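Local coordinates for Lin1840 protein (Listeria innocua serovar 6a, PDB 4ZOC), which is a family 3 glycoside hydrolase of beta-1,2-glucan metabolism that probably releases beta-D-glucose from the non-reducing ends of its substrates, at residues S122-T127 and N352-D357; E181-M186 and F342-R347; A478-P483 and P509-E514. The protein carries 2 engineered substitutions. One frame throughout, in Å; residues are numbered along the deposited sequence.

Interaction 1 (S122-T127 and N352-D357)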
ATOM      1  N   SER A 122     -11.033  16.823  29.610  1.00  9.64           N
ATOM      2  CA  SER A 122      -9.651  16.433  29.616  1.00  7.35           C
ATOM      3  C   SER A 122      -8.812  17.603  30.125  1.00  7.78           C
ATOM      4  O   SER A 122      -7.949  17.424  30.972  1.00  8.06           O
ATOM      5  CB  SER A 122      -9.238  16.114  28.205  1.00  6.58           C
ATOM      6  OG  SER A 122      -9.850  14.880  27.744  1.00  7.68           O
ATOM      7  N   ALA A 123      -9.060  18.784  29.554  1.00  7.86           N
ATOM      8  CA  ALA A 123      -8.309  19.993  29.945  1.00  8.75           C
ATOM      9  C   ALA A 123      -8.611  20.434  31.373  1.00  7.05           C
ATOM     10  O   ALA A 123      -7.707  20.824  32.071  1.00  6.81           O
ATOM     11  CB  ALA A 123      -8.553  21.142  28.996  1.00  8.84           C
ATOM     12  N   LEU A 124      -9.866  20.319  31.792  1.00  8.19           N
ATOM     13  CA  LEU A 124     -10.230  20.643  33.187  1.00  7.77           C
ATOM     14  C   LEU A 124      -9.374  19.815  34.151  1.00  8.31           C
ATOM     15  O   LEU A 124      -8.803  20.319  35.119  1.00  9.01           O
ATOM     16  CB  LEU A 124     -11.762  20.327  33.356  1.00  7.80           C
ATOM     17  CG  LEU A 124     -12.242  20.344  34.821  1.00 10.14           C
ATOM     18  CD1 LEU A 124     -12.375  21.778  35.293  1.00 10.86           C
ATOM     19  CD2 LEU A 124     -13.509  19.563  34.960  1.00 11.05           C
ATOM     20  N   GLU A 125      -9.293  18.525  33.869  1.00  8.57           N
ATOM     21  CA  GLU A 125      -8.526  17.605  34.701  1.00  8.49           C
ATOM     22  C   GLU A 125      -7.015  17.716  34.587  1.00  8.39           C
ATOM     23  O   GLU A 125      -6.315  17.722  35.602  1.00 10.85           O
ATOM     24  CB  GLU A 125      -8.982  16.152  34.399  1.00  8.73           C
ATOM     25  CG  GLU A 125     -10.447  15.896  34.797  1.00  9.87           C
ATOM     26  CD  GLU A 125     -10.818  14.451  34.707  1.00  9.29           C
ATOM     27  OE1 GLU A 125     -10.109  13.690  33.994  1.00 10.62           O
ATOM     28  OE2 GLU A 125     -11.832  14.051  35.355  1.00 10.40           O
ATOM     29  N   ALA A 126      -6.528  17.861  33.342  1.00  8.09           N
ATOM     30  CA  ALA A 126      -5.118  17.891  33.063  1.00  9.21           C
ATOM     31  C   ALA A 126      -4.544  19.177  33.658  1.00  8.14           C
ATOM     32  O   ALA A 126      -3.460  19.124  34.270  1.00  7.52           O
ATOM     33  CB  ALA A 126      -4.849  17.856  31.568  1.00  9.85           C
ATOM     34  N   THR A 127      -5.266  20.289  33.535  1.00  7.72           N
ATOM     35  CA  THR A 127      -4.766  21.544  34.167  1.00  8.73           C
ATOM     36  C   THR A 127      -4.762  21.440  35.662  1.00  9.07           C
ATOM     37  O   THR A 127      -3.912  22.040  36.310  1.00  9.49           O
ATOM     38  CB  THR A 127      -5.551  22.769  33.672  1.00  8.45           C
ATOM     39  OG1 THR A 127      -6.962  22.634  33.959  1.00 10.38           O
ATOM     40  CG2 THR A 127      -5.338  22.973  32.160  1.00 10.25           C
ATOM     41  N   ASN A 352      -4.265  26.853  45.259  1.00 16.26           N
ATOM     42  CA  ASN A 352      -5.559  26.410  44.843  1.00 16.13           C
ATOM     43  C   ASN A 352      -5.445  24.948  44.427  1.00 16.28           C
ATOM     44  O   ASN A 352      -5.185  24.632  43.253  1.00 18.06           O
ATOM     45  CB  ASN A 352      -6.121  27.244  43.706  1.00 21.07           C
ATOM     46  CG  ASN A 352      -7.524  26.822  43.324  1.00 23.87           C
ATOM     47  OD1 ASN A 352      -8.246  26.267  44.128  1.00 24.76           O
ATOM     48  ND2 ASN A 352      -7.898  27.053  42.099  1.00 27.37           N
ATOM     49  N   ASP A 353      -5.640  24.059  45.392  1.00 17.69           N
ATOM     50  CA  ASP A 353      -5.675  22.612  45.095  1.00 15.54           C
ATOM     51  C   ASP A 353      -6.973  22.287  44.364  1.00 14.31           C
ATOM     52  O   ASP A 353      -8.035  22.617  44.834  1.00 19.54           O
ATOM     53  CB  ASP A 353      -5.468  21.778  46.374  1.00 17.88           C
ATOM     54  CG  ASP A 353      -5.528  20.280  46.118  1.00 20.57           C
ATOM     55  OD1 ASP A 353      -6.434  19.779  45.424  1.00 23.79           O
ATOM     56  OD2 ASP A 353      -4.694  19.585  46.656  1.00 21.25           O
ATOM     57  N   ARG A 354      -6.857  21.748  43.158  1.00 17.22           N
ATOM     58  CA  ARG A 354      -7.996  21.436  42.288  1.00 14.88           C
ATOM     59  C   ARG A 354      -8.225  19.939  42.141  1.00 16.32           C
ATOM     60  O   ARG A 354      -8.829  19.515  41.137  1.00 15.12           O
ATOM     61  CB  ARG A 354      -7.784  22.063  40.884  1.00 15.46           C
ATOM     62  CG  ARG A 354      -7.609  23.617  40.821  1.00 16.55           C
ATOM     63  CD  ARG A 354      -7.622  24.243  39.388  1.00 17.27           C
ATOM     64  NE  ARG A 354      -8.658  23.629  38.572  1.00 15.20           N
ATOM     65  CZ  ARG A 354      -8.459  23.206  37.340  1.00 12.83           C
ATOM     66  NH1 ARG A 354      -7.329  23.504  36.713  1.00 12.06           N
ATOM     67  NH2 ARG A 354      -9.386  22.540  36.736  1.00 10.92           N
ATOM     68  N   THR A 355      -7.852  19.160  43.143  1.00 14.44           N
ATOM     69  CA  THR A 355      -8.249  17.741  43.230  1.00 19.19           C
ATOM     70  C   THR A 355      -9.778  17.589  43.057  1.00 17.27           C
ATOM     71  O   THR A 355     -10.247  16.560  42.496  1.00 17.96           O
ATOM     72  CB  THR A 355      -7.819  17.075  44.606  1.00 20.36           C
ATOM     73  OG1 THR A 355      -6.407  17.208  44.829  1.00 18.33           O
ATOM     74  CG2 THR A 355      -8.150  15.556  44.706  1.00 24.43           C
ATOM     75  N   LYS A 356     -10.554  18.571  43.543  1.00 14.40           N
ATOM     76  CA  LYS A 356     -12.042  18.469  43.509  1.00 16.74           C
ATOM     77  C   LYS A 356     -12.541  18.414  42.044  1.00 14.38           C
ATOM     78  O   LYS A 356     -13.646  17.984  41.811  1.00 13.33           O
ATOM     79  CB  LYS A 356     -12.675  19.604  44.301  1.00 18.84           C
ATOM     80  CG  LYS A 356     -12.549  20.966  43.640  1.00 23.49           C
ATOM     81  CD  LYS A 356     -13.092  22.050  44.564  1.00 35.28           C
ATOM     82  CE  LYS A 356     -12.126  22.437  45.695  1.00 31.35           C
ATOM     83  NZ  LYS A 356     -12.902  23.135  46.755  1.00 35.79           N
ATOM     84  N   ASP A 357     -11.710  18.859  41.097  1.00 11.90           N
ATOM     85  CA  ASP A 357     -12.062  18.899  39.690  1.00 12.50           C
ATOM     86  C   ASP A 357     -11.796  17.556  38.903  1.00 13.12           C
ATOM     87  O   ASP A 357     -12.088  17.481  37.722  1.00 16.19           O
ATOM     88  CB  ASP A 357     -11.340  20.045  38.957  1.00 11.73           C
ATOM     89  CG  ASP A 357     -11.834  21.467  39.343  1.00 16.09           C
ATOM     90  OD1 ASP A 357     -12.889  21.587  39.977  1.00 19.29           O
ATOM     91  OD2 ASP A 357     -11.148  22.473  38.972  1.00 13.05           O
TER
HETATM   92  O   HOH W   1     -13.676  15.734  36.409  1.00 13.25           O

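Interaction 2 (E181-M186 and F342-R347)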
ATOM      1  N   GLU A 181      -5.520  33.534  30.909  1.00 13.66           N
ATOM      2  CA  GLU A 181      -6.603  33.835  31.882  1.00 14.99           C
ATOM      3  C   GLU A 181      -7.493  32.640  32.172  1.00 13.54           C
ATOM      4  O   GLU A 181      -7.959  32.496  33.255  1.00 17.84           O
ATOM      5  CB  GLU A 181      -7.544  34.949  31.327  1.00 18.82           C
ATOM      6  CG  GLU A 181      -6.914  36.290  30.952  1.00 22.94           C
ATOM      7  CD  GLU A 181      -7.907  37.260  30.279  1.00 30.19           C
ATOM      8  OE1 GLU A 181      -9.105  36.927  30.116  1.00 25.15           O
ATOM      9  OE2 GLU A 181      -7.489  38.378  29.871  1.00 29.77           O
ATOM     10  N   ASN A 182      -7.766  31.814  31.159  1.00 12.99           N
ATOM     11  CA  ASN A 182      -8.618  30.682  31.262  1.00 12.83           C
ATOM     12  C   ASN A 182      -7.748  29.451  31.633  1.00 12.54           C
ATOM     13  O   ASN A 182      -7.377  28.650  30.774  1.00 12.22           O
ATOM     14  CB  ASN A 182      -9.320  30.429  29.893  1.00 13.97           C
ATOM     15  CG  ASN A 182     -10.214  31.574  29.448  1.00 16.30           C
ATOM     16  OD1 ASN A 182     -10.523  31.767  28.248  1.00 17.42           O
ATOM     17  ND2 ASN A 182     -10.596  32.363  30.383  1.00 15.97           N
ATOM     18  N   LEU A 183      -7.479  29.277  32.925  1.00 10.46           N
ATOM     19  CA  LEU A 183      -6.515  28.292  33.385  1.00 12.18           C
ATOM     20  C   LEU A 183      -7.045  26.885  33.570  1.00 10.29           C
ATOM     21  O   LEU A 183      -6.280  25.988  34.007  1.00 11.89           O
ATOM     22  CB  LEU A 183      -5.867  28.780  34.699  1.00 12.77           C
ATOM     23  CG  LEU A 183      -5.278  30.213  34.693  1.00 14.88           C
ATOM     24  CD1 LEU A 183      -4.455  30.480  35.935  1.00 15.71           C
ATOM     25  CD2 LEU A 183      -4.479  30.538  33.421  1.00 15.62           C
ATOM     26  N   GLU A 184      -8.282  26.662  33.145  1.00 11.19           N
ATOM     27  CA  GLU A 184      -8.852  25.285  33.041  1.00 11.64           C
ATOM     28  C   GLU A 184      -8.850  24.747  31.597  1.00 11.87           C
ATOM     29  O   GLU A 184      -9.164  23.580  31.365  1.00 10.34           O
ATOM     30  CB  GLU A 184     -10.310  25.229  33.515  1.00 12.04           C
ATOM     31  CG  GLU A 184     -10.450  25.486  35.017  1.00 14.44           C
ATOM     32  CD  GLU A 184     -11.905  25.555  35.482  1.00 19.86           C
ATOM     33  OE1 GLU A 184     -12.840  25.260  34.661  1.00 20.26           O
ATOM     34  OE2 GLU A 184     -12.111  25.887  36.684  1.00 19.76           O
ATOM     35  N   GLN A 185      -8.509  25.619  30.664  1.00 11.22           N
ATOM     36  CA  GLN A 185      -8.155  25.253  29.271  1.00 11.51           C
ATOM     37  C   GLN A 185      -6.654  25.137  29.137  1.00 11.67           C
ATOM     38  O   GLN A 185      -5.884  25.636  29.975  1.00  8.94           O
ATOM     39  CB  GLN A 185      -8.580  26.369  28.337  1.00 14.08           C
ATOM     40  CG  GLN A 185      -9.979  26.877  28.461  1.00 19.15           C
ATOM     41  CD  GLN A 185     -11.021  25.894  28.186  1.00 20.67           C
ATOM     42  OE1 GLN A 185     -12.132  26.083  28.639  1.00 33.09           O
ATOM     43  NE2 GLN A 185     -10.710  24.813  27.470  1.00 24.87           N
ATOM     44  N   MET A 186      -6.203  24.465  28.072  1.00 11.60           N
ATOM     45  CA  MET A 186      -4.782  24.212  27.880  1.00  9.71           C
ATOM     46  C   MET A 186      -4.447  24.309  26.389  1.00 10.00           C
ATOM     47  O   MET A 186      -5.338  24.295  25.536  1.00 11.54           O
ATOM     48  CB  MET A 186      -4.428  22.829  28.407  1.00  9.54           C
ATOM     49  CG  MET A 186      -4.954  21.641  27.604  1.00 10.84           C
ATOM     50  SD  MET A 186      -4.825  20.074  28.469  1.00 11.38           S
ATOM     51  CE  MET A 186      -3.125  20.016  28.936  1.00 10.06           C
ATOM     52  N   PHE A 342       4.654  33.796  32.847  1.00 13.96           N
ATOM     53  CA  PHE A 342       5.472  34.873  33.452  1.00 17.03           C
ATOM     54  C   PHE A 342       4.792  35.639  34.589  1.00 17.85           C
ATOM     55  O   PHE A 342       5.468  36.322  35.358  1.00 21.85           O
ATOM     56  CB  PHE A 342       5.982  35.824  32.384  1.00 15.02           C
ATOM     57  CG  PHE A 342       6.916  35.173  31.412  1.00 15.27           C
ATOM     58  CD1 PHE A 342       8.202  34.849  31.807  1.00 14.28           C
ATOM     59  CD2 PHE A 342       6.514  34.892  30.111  1.00 12.83           C
ATOM     60  CE1 PHE A 342       9.075  34.298  30.956  1.00 14.45           C
ATOM     61  CE2 PHE A 342       7.401  34.309  29.238  1.00 14.33           C
ATOM     62  CZ  PHE A 342       8.670  33.987  29.658  1.00 13.70           C
ATOM     63  N   GLU A 343       3.478  35.528  34.680  1.00 14.90           N
ATOM     64  CA  GLU A 343       2.673  36.107  35.796  1.00 16.39           C
ATOM     65  C   GLU A 343       2.392  35.039  36.851  1.00 16.15           C
ATOM     66  O   GLU A 343       2.554  35.293  38.010  1.00 15.56           O
ATOM     67  CB  GLU A 343       1.350  36.690  35.340  1.00 18.98           C
ATOM     68  CG  GLU A 343       1.428  37.918  34.462  1.00 19.31           C
ATOM     69  CD  GLU A 343       1.969  37.621  33.079  1.00 19.49           C
ATOM     70  OE1 GLU A 343       1.418  36.731  32.371  1.00 19.99           O
ATOM     71  OE2 GLU A 343       2.922  38.312  32.715  1.00 18.88           O
ATOM     72  N   ASP A 344       2.093  33.809  36.410  1.00 15.22           N
ATOM     73  CA  ASP A 344       1.842  32.673  37.289  1.00 14.09           C
ATOM     74  C   ASP A 344       2.427  31.411  36.708  1.00 13.28           C
ATOM     75  O   ASP A 344       1.803  30.778  35.853  1.00 12.39           O
ATOM     76  CB  ASP A 344       0.351  32.479  37.503  1.00 14.52           C
ATOM     77  CG  ASP A 344       0.020  31.301  38.424  1.00 13.53           C
ATOM     78  OD1 ASP A 344       0.922  30.719  39.059  1.00 15.56           O
ATOM     79  OD2 ASP A 344      -1.197  30.959  38.543  1.00 15.58           O
ATOM     80  N   PRO A 345       3.623  31.045  37.157  1.00 15.51           N
ATOM     81  CA  PRO A 345       4.310  29.868  36.625  1.00 14.53           C
ATOM     82  C   PRO A 345       3.672  28.540  37.066  1.00 12.88           C
ATOM     83  O   PRO A 345       4.077  27.515  36.559  1.00 14.46           O
ATOM     84  CB  PRO A 345       5.728  30.002  37.180  1.00 15.57           C
ATOM     85  CG  PRO A 345       5.635  30.974  38.298  1.00 18.26           C
ATOM     86  CD  PRO A 345       4.426  31.763  38.185  1.00 16.10           C
ATOM     87  N   TYR A 346       2.739  28.578  38.022  1.00 13.25           N
ATOM     88  CA  TYR A 346       2.012  27.414  38.503  1.00 12.52           C
ATOM     89  C   TYR A 346       0.626  27.265  37.919  1.00 14.04           C
ATOM     90  O   TYR A 346      -0.109  26.358  38.329  1.00 13.36           O
ATOM     91  CB  TYR A 346       1.921  27.468  40.058  1.00 12.99           C
ATOM     92  CG  TYR A 346       3.308  27.554  40.663  1.00 15.93           C
ATOM     93  CD1 TYR A 346       4.111  26.442  40.747  1.00 14.62           C
ATOM     94  CD2 TYR A 346       3.833  28.774  41.131  1.00 19.40           C
ATOM     95  CE1 TYR A 346       5.404  26.515  41.199  1.00 16.73           C
ATOM     96  CE2 TYR A 346       5.129  28.856  41.580  1.00 18.29           C
ATOM     97  CZ  TYR A 346       5.904  27.725  41.625  1.00 20.40           C
ATOM     98  OH  TYR A 346       7.158  27.784  42.108  1.00 24.25           O
ATOM     99  N   ARG A 347       0.275  28.148  36.958  1.00 12.54           N
ATOM    100  CA  ARG A 347      -0.966  28.135  36.218  1.00 13.12           C
ATOM    101  C   ARG A 347      -2.165  27.709  37.067  1.00 14.06           C
ATOM    102  O   ARG A 347      -2.912  26.742  36.782  1.00 12.77           O
ATOM    103  CB  ARG A 347      -0.791  27.293  34.942  1.00 14.41           C
ATOM    104  CG  ARG A 347      -1.728  27.707  33.866  1.00 13.73           C
ATOM    105  CD  ARG A 347      -1.161  27.532  32.486  1.00 11.42           C
ATOM    106  NE  ARG A 347      -2.178  28.043  31.579  1.00 10.28           N
ATOM    107  CZ  ARG A 347      -3.246  27.366  31.162  1.00 10.52           C
ATOM    108  NH1 ARG A 347      -3.472  26.118  31.555  1.00 11.89           N
ATOM    109  NH2 ARG A 347      -4.105  27.970  30.366  1.00 11.42           N
TER
HETATM  110  O   HOH W   2      -5.457  25.860  36.700  1.00 16.44           O

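Interaction 3 (A478-P483 and P509-E514)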
ATOM      1  N   ALA A 478       0.052  -7.768  11.566  1.00  7.46           N
ATOM      2  CA  ALA A 478      -0.060  -8.116  10.152  1.00  7.62           C
ATOM      3  C   ALA A 478      -1.362  -8.730   9.755  1.00  9.03           C
ATOM      4  O   ALA A 478      -1.867  -8.420   8.645  1.00 11.24           O
ATOM      5  CB  ALA A 478       1.096  -9.000   9.730  1.00  8.02           C
ATOM      6  N   THR A 479      -2.010  -9.465  10.656  1.00  7.38           N
ATOM      7  CA  THR A 479      -3.338 -10.017  10.389  1.00  7.50           C
ATOM      8  C   THR A 479      -4.315  -9.427  11.386  1.00  6.89           C
ATOM      9  O   THR A 479      -4.145  -9.516  12.628  1.00  6.80           O
ATOM     10  CB  THR A 479      -3.320 -11.541  10.514  1.00  7.54           C
ATOM     11  OG1 THR A 479      -2.316 -12.063   9.612  1.00  7.49           O
ATOM     12  CG2 THR A 479      -4.644 -12.149  10.269  1.00  8.12           C
ATOM     13  N   ILE A 480      -5.316  -8.731  10.858  1.00  6.99           N
ATOM     14  CA  ILE A 480      -6.226  -7.978  11.716  1.00  6.53           C
ATOM     15  C   ILE A 480      -7.402  -8.859  12.203  1.00  7.06           C
ATOM     16  O   ILE A 480      -8.599  -8.622  11.867  1.00  5.55           O
ATOM     17  CB  ILE A 480      -6.743  -6.688  11.016  1.00  5.76           C
ATOM     18  CG1 ILE A 480      -7.338  -6.990   9.653  1.00  5.91           C
ATOM     19  CG2 ILE A 480      -5.587  -5.713  10.875  1.00  7.82           C
ATOM     20  CD1 ILE A 480      -8.484  -6.060   9.331  1.00  5.94           C
ATOM     21  N   ARG A 481      -7.020  -9.819  13.029  1.00  7.64           N
ATOM     22  CA  ARG A 481      -7.906 -10.794  13.628  1.00  7.22           C
ATOM     23  C   ARG A 481      -7.691 -10.826  15.132  1.00  8.02           C
ATOM     24  O   ARG A 481      -6.624 -10.506  15.610  1.00  9.17           O
ATOM     25  CB  ARG A 481      -7.669 -12.175  13.004  1.00  6.84           C
ATOM     26  CG  ARG A 481      -8.223 -12.340  11.622  1.00  6.94           C
ATOM     27  CD  ARG A 481      -7.919 -13.721  11.125  1.00  8.98           C
ATOM     28  NE  ARG A 481      -8.665 -14.780  11.792  1.00  8.90           N
ATOM     29  CZ  ARG A 481      -9.881 -15.170  11.428  1.00 11.07           C
ATOM     30  NH1 ARG A 481     -10.549 -14.511  10.514  1.00 13.72           N
ATOM     31  NH2 ARG A 481     -10.482 -16.167  12.074  1.00 12.55           N
ATOM     32  N   LEU A 482      -8.754 -11.168  15.868  1.00  6.93           N
ATOM     33  CA  LEU A 482      -8.625 -11.518  17.245  1.00  7.45           C
ATOM     34  C   LEU A 482      -7.892 -12.825  17.328  1.00  7.41           C
ATOM     35  O   LEU A 482      -7.704 -13.514  16.291  1.00  7.10           O
ATOM     36  CB  LEU A 482     -10.041 -11.724  17.847  1.00  8.15           C
ATOM     37  CG  LEU A 482     -11.029 -10.583  17.984  1.00  6.92           C
ATOM     38  CD1 LEU A 482     -12.343 -11.084  18.420  1.00  6.61           C
ATOM     39  CD2 LEU A 482     -10.518  -9.615  18.990  1.00  8.31           C
ATOM     40  N   PRO A 483      -7.389 -13.164  18.490  1.00  6.97           N
ATOM     41  CA  PRO A 483      -6.850 -14.525  18.693  1.00  6.71           C
ATOM     42  C   PRO A 483      -7.803 -15.574  18.233  1.00  5.94           C
ATOM     43  O   PRO A 483      -9.056 -15.435  18.423  1.00  6.12           O
ATOM     44  CB  PRO A 483      -6.555 -14.581  20.176  1.00  7.63           C
ATOM     45  CG  PRO A 483      -6.411 -13.158  20.629  1.00  8.31           C
ATOM     46  CD  PRO A 483      -7.271 -12.326  19.705  1.00  8.91           C
ATOM     47  N   PRO A 509     -10.370  -1.619  13.347  1.00  6.16           N
ATOM     48  CA  PRO A 509     -11.158  -2.590  12.539  1.00  6.01           C
ATOM     49  C   PRO A 509     -10.516  -3.951  12.568  1.00  7.52           C
ATOM     50  O   PRO A 509      -9.256  -4.091  12.617  1.00  6.83           O
ATOM     51  CB  PRO A 509     -11.059  -1.999  11.138  1.00  6.47           C
ATOM     52  CG  PRO A 509     -10.915  -0.474  11.389  1.00  5.77           C
ATOM     53  CD  PRO A 509      -9.940  -0.480  12.503  1.00  6.10           C
ATOM     54  N   LEU A 510     -11.368  -4.962  12.590  1.00  6.68           N
ATOM     55  CA  LEU A 510     -10.917  -6.355  12.643  1.00  6.69           C
ATOM     56  C   LEU A 510     -11.710  -7.108  11.575  1.00  5.54           C
ATOM     57  O   LEU A 510     -12.777  -6.623  11.128  1.00  5.37           O
ATOM     58  CB  LEU A 510     -11.181  -6.983  14.004  1.00  6.29           C
ATOM     59  CG  LEU A 510     -10.211  -6.499  15.087  1.00  5.43           C
ATOM     60  CD1 LEU A 510     -10.905  -6.773  16.404  1.00  5.93           C
ATOM     61  CD2 LEU A 510      -8.793  -7.047  14.945  1.00  6.01           C
ATOM     62  N   GLU A 511     -11.285  -8.314  11.294  1.00  5.73           N
ATOM     63  CA  GLU A 511     -12.091  -9.256  10.488  1.00  6.64           C
ATOM     64  C   GLU A 511     -13.256  -9.826  11.344  1.00  6.58           C
ATOM     65  O   GLU A 511     -13.060 -10.633  12.271  1.00 10.01           O
ATOM     66  CB  GLU A 511     -11.243 -10.414   9.988  1.00  6.81           C
ATOM     67  CG  GLU A 511     -10.051 -10.061   9.124  1.00  6.83           C
ATOM     68  CD  GLU A 511      -9.304 -11.277   8.561  1.00  7.54           C
ATOM     69  OE1 GLU A 511      -9.817 -12.450   8.653  1.00  7.77           O
ATOM     70  OE2 GLU A 511      -8.196 -11.059   8.023  1.00  8.58           O
ATOM     71  N   VAL A 512     -14.452  -9.334  11.098  1.00  7.84           N
ATOM     72  CA  VAL A 512     -15.555  -9.687  11.930  1.00  6.39           C
ATOM     73  C   VAL A 512     -16.610 -10.554  11.231  1.00  7.76           C
ATOM     74  O   VAL A 512     -17.690 -10.873  11.849  1.00  8.24           O
ATOM     75  CB  VAL A 512     -16.181  -8.474  12.636  1.00  6.53           C
ATOM     76  CG1 VAL A 512     -15.169  -7.766  13.522  1.00  6.95           C
ATOM     77  CG2 VAL A 512     -16.906  -7.569  11.641  1.00  6.44           C
ATOM     78  N   LYS A 513     -16.386 -10.916   9.959  1.00  7.94           N
ATOM     79  CA  LYS A 513     -17.364 -11.682   9.235  1.00  8.92           C
ATOM     80  C   LYS A 513     -17.791 -12.974  10.044  1.00  9.77           C
ATOM     81  O   LYS A 513     -19.018 -13.261  10.198  1.00 10.27           O
ATOM     82  CB  LYS A 513     -16.864 -12.041   7.836  1.00  9.05           C
ATOM     83  CG  LYS A 513     -17.700 -13.087   7.088  1.00 10.50           C
ATOM     84  CD  LYS A 513     -17.196 -13.305   5.643  1.00 15.63           C
ATOM     85  CE  LYS A 513     -18.257 -14.206   4.945  1.00 17.64           C
ATOM     86  NZ  LYS A 513     -18.015 -14.221   3.524  1.00 24.49           N
ATOM     87  N   GLU A 514     -16.811 -13.668  10.605  1.00  9.29           N
ATOM     88  CA  GLU A 514     -17.098 -14.933  11.353  1.00 11.30           C
ATOM     89  C   GLU A 514     -17.837 -14.644  12.631  1.00 13.11           C
ATOM     90  O   GLU A 514     -18.594 -15.494  13.098  1.00 17.89           O
ATOM     91  CB  GLU A 514     -15.829 -15.680  11.671  1.00 11.08           C
ATOM     92  CG  GLU A 514     -15.170 -16.188  10.402  1.00 13.24           C
ATOM     93  CD  GLU A 514     -13.711 -16.511  10.612  1.00 17.62           C
ATOM     94  OE1 GLU A 514     -13.367 -17.150  11.619  1.00 18.17           O
ATOM     95  OE2 GLU A 514     -12.895 -16.133   9.749  1.00 21.92           O
TER

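Interaction 1 (S122-T127 and N352-D357)
Arg-354 reaches from a loop to helix 112-128, and its side chain makes both direct hydrogen bonds to the helix. The bond to CB points at the helix. CG stands anti to the carbonyl carbon (chi1 -59°), and the chain bends at CD (chi3 42°). NE is the first atom to bond. Together with NH2 it holds Asp-357 side-on, and both nitrogens give to the single oxygen OD2, with Arg-354 NE to Asp-357 OD2 at 2.8 Å. OD2 receives them on its anti lone pair, in the guanidinium plane. This salt bridge within the loop holds the rotation of the guanidinium that faces the helix. Arg-354 NH1 bonds Thr-127 OG1 almost perfectly straight, at 2.9 Å and in plane. That hydroxyl gives its own proton to Ala-123 O, so a chain of donors runs from the guanidinium into the helix backbone. Arg-354 NH2 makes a weak, bent bond to Leu-124 O, 2.8 Å away. Leu-124 CD1 packs against the same nitrogen, Arg-354 NH2, at 3.4 Å, while its CD2 rests 3.7 Å from Asp-357 O. Beside Leu-124, at Glu-125, one water donates to both Glu-125 OE2 and Asp-357 O. OE2 also bonds Thr-98 and the backbone N of Leu-359, so this buried carboxylate joins several chain parts. Helix 112-128 connects strands 87-90 and 133-134 in a beta-alpha-beta crossover of the TIM barrel. The loop of 352-357 runs from helix 322-338 to helix 361-374, which leads into the next sheet.

Interaction 2 (E181-M186 and F342-R347)
Arg-347 has a backbone in the left-handed region, and its CG stands anti to the backbone N (chi1 -154°). The chain bends at an unusual, not fully staggered chi2 of 148°. A turn at NE (chi4 -82°) then sets the guanidinium edge against the backbone of the other loop. Leu-183 places CG anti to its carbonyl carbon and crosses this chain obliquely. The end of the guanidinium grips one atom. NH1 and NH2 both donate to Gln-185 O, with Arg-347 NH1 to Gln-185 O at 2.9 Å and Arg-347 NH2 to Gln-185 O at 3.0 Å. The oxygen lies close to the guanidinium plane. NH1 comes nearly along the C=O axis, whereas NH2 sits above the carbonyl plane. Leu-183 covers one face of the same group, where its CD2 is 3.9 Å from Arg-347 NE. Its other methyl, Leu-183 CD1, rests 3.8 Å from Arg-347 C. A water donates to Leu-183 O and Arg-347 O and ties the two backbones together. Two further bonds leave the segments: Arg-347 NH2 to Leu-179 O and Arg-347 NE to Leu-339 O. Thus the buried charge is held largely by backbone carbonyls. Each segment is folded by a type I turn, Asn-182 to Gln-185 and Asp-344 to Arg-347. Asp-344 adds an Asx turn through OD1 to Tyr-346 N, and its OD2 accepts from Gly-348 N. Loop 181-186 joins helix 158-173 to barrel strand 187-193 and so lies at the amino end of that strand. Segment 342-347 follows helix 322-338, and its Tyr-346 packs on helix 66-79.

Interaction 3 (A478-P483 and P509-E514)
The guanidinium of Arg-481 has two carboxylates at its edge, and it also makes a cation-pi contact with Tyr-487. Its chain bends at chi3 (70°) to place NH1 between the two acids. Arg-481 NH1 bonds Glu-511 OE1 at 2.9 Å and also bonds Glu-514 OE2 at 3.0 Å. Arg-481 NH2 completes an end-on pair by reaching Glu-514 OE1 at 3.1 Å. The carboxylate of Glu-514 is tilted 34° against the guanidinium, and that of Glu-511 stands at 69°. Both are met from above their planes. NH2 has a further salt bridge to Glu-484, so three acids bond one guanidinium, which would be expected to stay ionised. The stem packs too, with Arg-481 CG 3.4 Å from Glu-511 CD. Glu-511 OE2, in turn, is held by Thr-558.

Segments 478-483 and 509-514 follow neighbouring parallel strands, 459-465 and 500-505, in the second domain of this family 3 enzyme. Helix 484-494 crosses between these strands as a beta-alpha-beta unit, and Pro-483 is its N-cap. An inverse gamma turn centred on Ile-480 presents that residue's carbonyl. Glu-511 N donates to Ile-480 O at 2.8 Å, nearly along the C=O axis. Leu-510 CA adds a CH...O contact to the same oxygen. Leu-510 CD1 meets Leu-482 CD2 at 3.9 Å, where the side chains cross at about a right angle, and Leu-482 also touches Leu-504 of strand 500-505. At the other end, the backbone N atoms of Ala-478 and Thr-479 bond Asp-589 of the second subunit.

Overall arrangement
Interactions 1 and 2 form one continuous region on the TIM barrel, their centres 12 Å apart. Along the chain, interaction 2 is nested inside the loop closed by interaction 1. They meet at Thr-127, whose CB lies 3.3 Å from Leu-183 O, and Thr-127 also touches Arg-347. Asp-357 OD2 and Glu-184 OE2 are like charges 4.2 Å apart. Interaction 3 belongs to the second domain, on the opposite side of the chain's centre, about 39 Å from interaction 1 and 45 Å from interaction 2, centre to centre. All three lie away from the glucose pocket of Trp-271, Trp-409 and Glu-473, although Glu-473 precedes segment 478-483 in the same loop.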